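Local coordinates for uncharacterized protein (Enterococcus faecalis, PDB 2QRU), which is of unknown function but adopts the alpha/beta-hydrolase fold and is probably a hydrolase, at residues P124-V128 with W270-R274; L207-C213 with T235-T240. One frame throughout, in Å; residues are numbered along the deposited sequence.

Contact 1 (P124-V128 with W270-R274); sequences PQFLV and WLKER
Residues 124-128 are mostly extended and lead into the strand 127-130; Gln-125 breaks the run with phi/psi -73/-35°. Residues 270-274 hold the last turn of helix 258-272 and the C-terminal residues that follow it. Inside this end, Glu-273 N bonds Trp-270 O and Arg-274 N bonds Leu-271 O, both at 3.0 Å. The backbones stay well apart: the nearest CA atoms, of Phe-126 and Arg-274, are 7.7 Å from each other. No direct hydrogen bond joins the segments; side chains and one water bridge the gap. Phe-126 (chi1 p) points toward the helix end. Phe-126 CB lies 3.8 Å from Trp-270 CH2, and Phe-126 CE1 lies 3.8 Å from Leu-271 CD2. The Phe-126 ring and the six-membered ring of Trp-270 meet obliquely, with centroids 5.9 Å apart. This is the layered packing of an alpha/beta-hydrolase fold: the C-terminal helix lies against one face of the central sheet, while Leu-127 points away and touches helix 105-119. Trp-270 (chi1 t) also reaches Val-128, CZ3 to CG2 at 3.9 Å. Arg-274 folds back (chi1 m, chi2 m). Arg-274 CG makes a CH-pi contact over the Phe-126 ring, 4.2 Å from the centroid. Arg-274 NE donates to Trp-270 O at 2.9 Å, and Arg-274 NH2 to the same oxygen at 3.2 Å. Water 1 accepts from Arg-274 NH1 at 2.9 Å and donates to Gln-125 O at 3.0 Å.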
ATOM      1  N   PRO A 124     -11.686   7.716  -5.917  1.00 25.94           N
ATOM      2  CA  PRO A 124     -11.258   6.617  -6.801  1.00 24.74           C
ATOM      3  C   PRO A 124     -12.480   5.882  -7.341  1.00 25.25           C
ATOM      4  O   PRO A 124     -13.519   5.867  -6.679  1.00 24.39           O
ATOM      5  CB  PRO A 124     -10.491   5.675  -5.857  1.00 25.53           C
ATOM      6  CG  PRO A 124     -10.040   6.605  -4.691  1.00 24.94           C
ATOM      7  CD  PRO A 124     -11.213   7.541  -4.531  1.00 24.74           C
ATOM      8  N   GLN A 125     -12.344   5.270  -8.521  1.00 24.00           N
ATOM      9  CA  GLN A 125     -13.400   4.449  -9.097  1.00 25.31           C
ATOM     10  C   GLN A 125     -13.518   3.129  -8.334  1.00 24.02           C
ATOM     11  O   GLN A 125     -14.618   2.571  -8.218  1.00 23.91           O
ATOM     12  CB  GLN A 125     -13.130   4.172 -10.597  1.00 25.31           C
ATOM     13  CG  GLN A 125     -14.284   3.436 -11.319  1.00 28.78           C
ATOM     14  CD  GLN A 125     -13.913   2.887 -12.723  1.00 31.91           C
ATOM     15  OE1 GLN A 125     -12.762   2.489 -12.991  1.00 38.04           O
ATOM     16  NE2 GLN A 125     -14.910   2.830 -13.610  1.00 38.42           N
ATOM     17  N   PHE A 126     -12.364   2.616  -7.880  1.00 23.28           N
ATOM     18  CA  PHE A 126     -12.301   1.345  -7.168  1.00 23.45           C
ATOM     19  C   PHE A 126     -10.988   1.228  -6.420  1.00 23.42           C
ATOM     20  O   PHE A 126     -10.042   2.014  -6.656  1.00 23.35           O
ATOM     21  CB  PHE A 126     -12.441   0.183  -8.151  1.00 22.54           C
ATOM     22  CG  PHE A 126     -11.320   0.120  -9.159  1.00 24.07           C
ATOM     23  CD1 PHE A 126     -10.122  -0.572  -8.871  1.00 24.96           C
ATOM     24  CD2 PHE A 126     -11.479   0.722 -10.405  1.00 23.15           C
ATOM     25  CE1 PHE A 126      -9.065  -0.623  -9.824  1.00 27.34           C
ATOM     26  CE2 PHE A 126     -10.464   0.691 -11.347  1.00 25.53           C
ATOM     27  CZ  PHE A 126      -9.244   0.013 -11.067  1.00 25.03           C
ATOM     28  N   LEU A 127     -10.930   0.230  -5.558  1.00 22.91           N
ATOM     29  CA  LEU A 127      -9.780   0.017  -4.675  1.00 22.30           C
ATOM     30  C   LEU A 127      -9.371  -1.451  -4.710  1.00 22.41           C
ATOM     31  O   LEU A 127     -10.270  -2.311  -4.836  1.00 23.47           O
ATOM     32  CB  LEU A 127     -10.162   0.363  -3.243  1.00 21.59           C
ATOM     33  CG  LEU A 127     -10.772   1.764  -2.959  1.00 19.08           C
ATOM     34  CD1 LEU A 127     -11.233   1.805  -1.504  1.00 23.98           C
ATOM     35  CD2 LEU A 127      -9.671   2.818  -3.273  1.00 23.01           C
ATOM     36  N   VAL A 128      -8.078  -1.763  -4.609  1.00 22.94           N
ATOM     37  CA  VAL A 128      -7.660  -3.167  -4.542  1.00 23.76           C
ATOM     38  C   VAL A 128      -6.712  -3.260  -3.348  1.00 23.88           C
ATOM     39  O   VAL A 128      -5.681  -2.587  -3.299  1.00 25.06           O
ATOM     40  CB  VAL A 128      -6.951  -3.613  -5.866  1.00 24.62           C
ATOM     41  CG1 VAL A 128      -6.448  -5.065  -5.745  1.00 24.11           C
ATOM     42  CG2 VAL A 128      -7.884  -3.436  -7.088  1.00 24.94           C
ATOM     43  N   TRP A 270     -12.979  -9.588 -11.589  1.00 23.61           N
ATOM     44  CA  TRP A 270     -13.573  -8.445 -10.851  1.00 23.54           C
ATOM     45  C   TRP A 270     -13.219  -7.122 -11.557  1.00 23.27           C
ATOM     46  O   TRP A 270     -14.097  -6.220 -11.672  1.00 23.77           O
ATOM     47  CB  TRP A 270     -13.042  -8.443  -9.426  1.00 24.50           C
ATOM     48  CG  TRP A 270     -13.588  -7.362  -8.534  1.00 23.92           C
ATOM     49  CD1 TRP A 270     -14.706  -7.428  -7.753  1.00 25.41           C
ATOM     50  CD2 TRP A 270     -12.983  -6.086  -8.289  1.00 25.12           C
ATOM     51  NE1 TRP A 270     -14.858  -6.240  -7.049  1.00 25.99           N
ATOM     52  CE2 TRP A 270     -13.820  -5.399  -7.359  1.00 24.73           C
ATOM     53  CE3 TRP A 270     -11.839  -5.439  -8.786  1.00 25.00           C
ATOM     54  CZ2 TRP A 270     -13.522  -4.124  -6.895  1.00 26.34           C
ATOM     55  CZ3 TRP A 270     -11.522  -4.146  -8.303  1.00 26.85           C
ATOM     56  CH2 TRP A 270     -12.378  -3.508  -7.368  1.00 26.77           C
ATOM     57  N   LEU A 271     -11.973  -6.992 -12.019  0.60 22.80           N
ATOM     58  CA  LEU A 271     -11.554  -5.767 -12.736  0.60 22.70           C
ATOM     59  C   LEU A 271     -12.367  -5.583 -14.007  0.60 22.12           C
ATOM     60  O   LEU A 271     -12.768  -4.455 -14.344  0.60 21.93           O
ATOM     61  CB  LEU A 271     -10.070  -5.792 -13.087  0.60 23.04           C
ATOM     62  CG  LEU A 271      -9.084  -5.549 -11.960  0.60 22.97           C
ATOM     63  CD1 LEU A 271      -7.703  -5.777 -12.534  0.60 23.76           C
ATOM     64  CD2 LEU A 271      -9.208  -4.131 -11.396  0.60 26.87           C
ATOM     65  N   LYS A 272     -12.632  -6.688 -14.703  1.00 21.24           N
ATOM     66  CA  LYS A 272     -13.455  -6.635 -15.922  1.00 21.43           C
ATOM     67  C   LYS A 272     -14.917  -6.176 -15.683  1.00 21.63           C
ATOM     68  O   LYS A 272     -15.595  -5.800 -16.627  1.00 21.94           O
ATOM     69  CB  LYS A 272     -13.409  -7.983 -16.678  1.00 22.70           C
ATOM     70  CG  LYS A 272     -12.050  -8.219 -17.332  1.00 21.85           C
ATOM     71  CD  LYS A 272     -12.000  -9.613 -18.015  1.00 20.94           C
ATOM     72  CE  LYS A 272     -10.856  -9.715 -19.056  1.00 24.01           C
ATOM     73  NZ  LYS A 272      -9.515  -9.386 -18.495  1.00 26.41           N
ATOM     74  N   GLU A 273     -15.373  -6.200 -14.421  1.00 21.68           N
ATOM     75  CA  GLU A 273     -16.706  -5.701 -14.064  1.00 23.81           C
ATOM     76  C   GLU A 273     -16.719  -4.235 -13.591  1.00 22.55           C
ATOM     77  O   GLU A 273     -17.783  -3.708 -13.309  1.00 22.47           O
ATOM     78  CB  GLU A 273     -17.400  -6.634 -13.048  1.00 25.04           C
ATOM     79  CG  GLU A 273     -17.599  -8.046 -13.663  1.00 26.30           C
ATOM     80  CD  GLU A 273     -18.417  -9.020 -12.792  1.00 29.53           C
ATOM     81  OE1 GLU A 273     -18.894  -8.618 -11.705  1.00 36.44           O
ATOM     82  OE2 GLU A 273     -18.569 -10.190 -13.238  1.00 35.31           O
ATOM     83  N   ARG A 274     -15.561  -3.574 -13.559  1.00 22.20           N
ATOM     84  CA  ARG A 274     -15.567  -2.118 -13.230  1.00 21.46           C
ATOM     85  C   ARG A 274     -16.338  -1.292 -14.221  1.00 23.33           C
ATOM     86  O   ARG A 274     -16.558  -1.656 -15.405  1.00 23.10           O
ATOM     87  CB  ARG A 274     -14.143  -1.553 -13.121  1.00 21.63           C
ATOM     88  CG  ARG A 274     -13.289  -2.201 -12.044  1.00 20.63           C
ATOM     89  CD  ARG A 274     -13.974  -2.301 -10.651  1.00 23.21           C
ATOM     90  NE  ARG A 274     -14.677  -3.587 -10.496  1.00 24.67           N
ATOM     91  CZ  ARG A 274     -15.742  -3.813  -9.724  1.00 25.84           C
ATOM     92  NH1 ARG A 274     -16.323  -2.820  -9.016  1.00 24.56           N
ATOM     93  NH2 ARG A 274     -16.270  -5.047  -9.649  1.00 25.37           N
ATOM     94  OXT ARG A 274     -16.784  -0.191 -13.796  1.00 23.83           O
TER
HETATM   95  O   HOH W   1     -15.920   0.064  -9.175  1.00 19.96           O

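Contact 2 (L207-C213 with T235-T240); sequences LKTFPPC and TIPEST
The end of helix 204-208 turns through Thr-209 into an extended Phe-210 to Cys-213 run. Residues 235-240 link helix 227-235 to strand 240-244, with Glu-238 at positive phi (57/31°). They are the return leg of a beta-alpha-beta crossover from strand 213-218, a basic unit of the alpha/beta-hydrolase sheet. CA atoms approach to 4.9 Å at Lys-208/Ile-236 and 4.8 Å at Cys-213/Ser-239. Phe-210 N bonds Leu-207 O at 3.0 Å. Ser-239 OG (chi1 m) accepts from Cys-213 N at 2.8 Å and donates to Pro-237 O at 3.0 Å. Water 2 donates to that same Pro-237 O and to Phe-210 O, each at 2.7 Å. Thr-240 N donates to Cys-213 O at 2.9 Å, beginning the parallel pairing of strands 213-218 and 240-244. Ile-236 (m, t) packs against Phe-210 and Cys-213: Ile-236 CG2 is 3.8 Å from Phe-210 CB, and Ile-236 CD1 3.9 Å from Cys-213 CB. Phe-210 packs on helix 105-119, and Cys-213 touches Ile-232 of helix 227-235 and Leu-127 of strand 127-130.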
ATOM      1  N   LEU A 207     -15.612   3.905   6.112  1.00 24.58           N
ATOM      2  CA  LEU A 207     -15.457   2.846   5.112  1.00 24.63           C
ATOM      3  C   LEU A 207     -16.733   2.685   4.300  1.00 24.40           C
ATOM      4  O   LEU A 207     -16.670   2.405   3.113  1.00 23.72           O
ATOM      5  CB  LEU A 207     -15.092   1.540   5.790  1.00 24.61           C
ATOM      6  CG  LEU A 207     -13.688   1.487   6.422  1.00 26.21           C
ATOM      7  CD1 LEU A 207     -13.552   0.188   7.199  1.00 26.85           C
ATOM      8  CD2 LEU A 207     -12.549   1.559   5.366  1.00 26.61           C
ATOM      9  N   LYS A 208     -17.890   2.879   4.938  1.00 24.89           N
ATOM     10  CA  LYS A 208     -19.199   2.766   4.250  1.00 25.06           C
ATOM     11  C   LYS A 208     -19.385   3.762   3.106  1.00 24.73           C
ATOM     12  O   LYS A 208     -20.229   3.544   2.246  1.00 26.50           O
ATOM     13  CB  LYS A 208     -20.355   2.859   5.258  1.00 25.01           C
ATOM     14  CG  LYS A 208     -20.443   1.597   6.077  1.00 27.86           C
ATOM     15  CD  LYS A 208     -21.563   1.679   7.118  1.00 30.78           C
ATOM     16  CE  LYS A 208     -21.545   0.396   7.935  1.00 34.00           C
ATOM     17  NZ  LYS A 208     -22.597   0.450   8.976  1.00 35.49           N
ATOM     18  N   THR A 209     -18.618   4.852   3.124  1.00 23.58           N
ATOM     19  CA  THR A 209     -18.635   5.861   2.059  1.00 23.82           C
ATOM     20  C   THR A 209     -17.652   5.581   0.893  1.00 23.85           C
ATOM     21  O   THR A 209     -17.654   6.336  -0.107  1.00 24.35           O
ATOM     22  CB  THR A 209     -18.310   7.269   2.587  1.00 23.76           C
ATOM     23  OG1 THR A 209     -16.909   7.383   2.857  1.00 23.85           O
ATOM     24  CG2 THR A 209     -19.135   7.602   3.833  1.00 24.87           C
ATOM     25  N   PHE A 210     -16.853   4.520   1.016  1.00 23.46           N
ATOM     26  CA  PHE A 210     -15.774   4.267   0.057  1.00 22.90           C
ATOM     27  C   PHE A 210     -16.289   3.593  -1.226  1.00 23.05           C
ATOM     28  O   PHE A 210     -17.358   2.935  -1.211  1.00 22.69           O
ATOM     29  CB  PHE A 210     -14.661   3.392   0.711  1.00 22.85           C
ATOM     30  CG  PHE A 210     -13.650   4.182   1.520  1.00 23.14           C
ATOM     31  CD1 PHE A 210     -13.920   5.490   1.947  1.00 23.44           C
ATOM     32  CD2 PHE A 210     -12.435   3.588   1.889  1.00 24.47           C
ATOM     33  CE1 PHE A 210     -12.964   6.200   2.728  1.00 26.33           C
ATOM     34  CE2 PHE A 210     -11.494   4.282   2.661  1.00 25.22           C
ATOM     35  CZ  PHE A 210     -11.754   5.583   3.077  1.00 25.63           C
ATOM     36  N   PRO A 211     -15.523   3.723  -2.325  1.00 23.90           N
ATOM     37  CA  PRO A 211     -15.862   3.042  -3.574  1.00 23.46           C
ATOM     38  C   PRO A 211     -15.534   1.521  -3.509  1.00 22.94           C
ATOM     39  O   PRO A 211     -14.788   1.096  -2.621  1.00 23.63           O
ATOM     40  CB  PRO A 211     -14.934   3.703  -4.607  1.00 23.75           C
ATOM     41  CG  PRO A 211     -13.772   4.197  -3.864  1.00 23.41           C
ATOM     42  CD  PRO A 211     -14.264   4.499  -2.439  1.00 25.13           C
ATOM     43  N   PRO A 212     -16.030   0.726  -4.489  1.00 23.53           N
ATOM     44  CA  PRO A 212     -15.873  -0.738  -4.415  1.00 23.34           C
ATOM     45  C   PRO A 212     -14.453  -1.197  -4.302  1.00 23.41           C
ATOM     46  O   PRO A 212     -13.537  -0.667  -4.975  1.00 22.90           O
ATOM     47  CB  PRO A 212     -16.481  -1.245  -5.724  1.00 23.72           C
ATOM     48  CG  PRO A 212     -17.562  -0.166  -5.990  1.00 24.24           C
ATOM     49  CD  PRO A 212     -16.797   1.098  -5.673  1.00 24.67           C
ATOM     50  N   CYS A 213     -14.270  -2.203  -3.461  1.00 23.42           N
ATOM     51  CA  CYS A 213     -12.950  -2.692  -3.172  1.00 24.12           C
ATOM     52  C   CYS A 213     -12.856  -4.218  -3.383  1.00 23.59           C
ATOM     53  O   CYS A 213     -13.820  -4.976  -3.017  1.00 23.18           O
ATOM     54  CB  CYS A 213     -12.616  -2.309  -1.719  1.00 24.42           C
ATOM     55  SG  CYS A 213     -10.975  -2.952  -1.217  1.00 25.89           S
ATOM     56  N   THR A 235     -17.218  -4.300   4.640  1.00 23.88           N
ATOM     57  CA  THR A 235     -17.829  -3.081   5.184  1.00 25.30           C
ATOM     58  C   THR A 235     -17.935  -2.012   4.119  1.00 25.02           C
ATOM     59  O   THR A 235     -18.919  -1.249   4.083  1.00 25.54           O
ATOM     60  CB  THR A 235     -17.023  -2.597   6.400  1.00 26.29           C
ATOM     61  OG1 THR A 235     -17.096  -3.641   7.397  1.00 27.42           O
ATOM     62  CG2 THR A 235     -17.626  -1.326   6.973  1.00 26.79           C
ATOM     63  N   ILE A 236     -16.922  -1.951   3.255  1.00 24.39           N
ATOM     64  CA  ILE A 236     -17.054  -1.080   2.071  1.00 23.54           C
ATOM     65  C   ILE A 236     -18.169  -1.682   1.193  1.00 23.42           C
ATOM     66  O   ILE A 236     -18.146  -2.883   0.931  1.00 25.11           O
ATOM     67  CB  ILE A 236     -15.716  -0.994   1.305  1.00 24.61           C
ATOM     68  CG1 ILE A 236     -14.629  -0.422   2.235  1.00 22.91           C
ATOM     69  CG2 ILE A 236     -15.904  -0.173   0.023  1.00 21.56           C
ATOM     70  CD1 ILE A 236     -13.240  -0.260   1.587  1.00 23.33           C
ATOM     71  N   PRO A 237     -19.167  -0.882   0.772  1.00 23.99           N
ATOM     72  CA  PRO A 237     -20.258  -1.497  -0.030  1.00 23.07           C
ATOM     73  C   PRO A 237     -19.825  -2.065  -1.389  1.00 23.71           C
ATOM     74  O   PRO A 237     -18.808  -1.613  -1.962  1.00 22.98           O
ATOM     75  CB  PRO A 237     -21.216  -0.313  -0.285  1.00 24.84           C
ATOM     76  CG  PRO A 237     -20.916   0.646   0.794  1.00 25.57           C
ATOM     77  CD  PRO A 237     -19.442   0.556   1.008  1.00 24.07           C
ATOM     78  N   GLU A 238     -20.598  -3.029  -1.903  1.00 22.83           N
ATOM     79  CA  GLU A 238     -20.350  -3.553  -3.275  1.00 25.07           C
ATOM     80  C   GLU A 238     -18.917  -4.091  -3.454  1.00 25.21           C
ATOM     81  O   GLU A 238     -18.335  -4.044  -4.551  1.00 25.15           O
ATOM     82  CB  GLU A 238     -20.664  -2.484  -4.337  1.00 26.53           C
ATOM     83  CG  GLU A 238     -22.053  -1.820  -4.177  1.00 29.59           C
ATOM     84  CD  GLU A 238     -23.193  -2.795  -4.314  1.00 38.86           C
ATOM     85  OE1 GLU A 238     -23.002  -3.869  -4.929  1.00 42.65           O
ATOM     86  OE2 GLU A 238     -24.311  -2.476  -3.832  1.00 44.40           O
ATOM     87  N   SER A 239     -18.360  -4.604  -2.361  1.00 23.23           N
ATOM     88  CA  SER A 239     -16.974  -5.069  -2.323  1.00 23.82           C
ATOM     89  C   SER A 239     -16.895  -6.581  -2.185  1.00 23.73           C
ATOM     90  O   SER A 239     -17.919  -7.277  -1.962  1.00 24.09           O
ATOM     91  CB  SER A 239     -16.186  -4.323  -1.209  1.00 24.06           C
ATOM     92  OG  SER A 239     -16.120  -2.915  -1.511  1.00 23.22           O
ATOM     93  N   THR A 240     -15.692  -7.098  -2.436  1.00 23.54           N
ATOM     94  CA  THR A 240     -15.433  -8.527  -2.451  1.00 25.64           C
ATOM     95  C   THR A 240     -14.235  -8.820  -1.540  1.00 24.89           C
ATOM     96  O   THR A 240     -13.233  -8.094  -1.571  1.00 25.52           O
ATOM     97  CB  THR A 240     -15.077  -8.953  -3.913  1.00 26.70           C
ATOM     98  OG1 THR A 240     -16.237  -8.779  -4.749  1.00 29.21           O
ATOM     99  CG2 THR A 240     -14.638 -10.393  -3.964  1.00 30.38           C
TER
HETATM  100  O   HOH W   2     -18.615   1.022  -2.708  1.00 19.08           O

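How the contacts relate
The centres of the two contacts lie about 11 Å apart, on the same side of the chain's centre. Both segments of contact 2 fall between those of contact 1 in sequence. Strands 127-130, 213-218 and 240-244 are consecutive parallel neighbours at one edge of the sheet, with 240-244 outermost. Contact 1 joins the first to the C-terminal helix; contact 2 brings the starts of the other two together. They touch directly: Leu-127 N probably bonds Pro-212 O at 2.8 Å, and Trp-270 CZ2 packs 3.6 Å from Cys-213 C. Thus parts of the chain far apart in sequence, the last helix and three neighbouring strands, come together at one edge of the alpha/beta-hydrolase sheet.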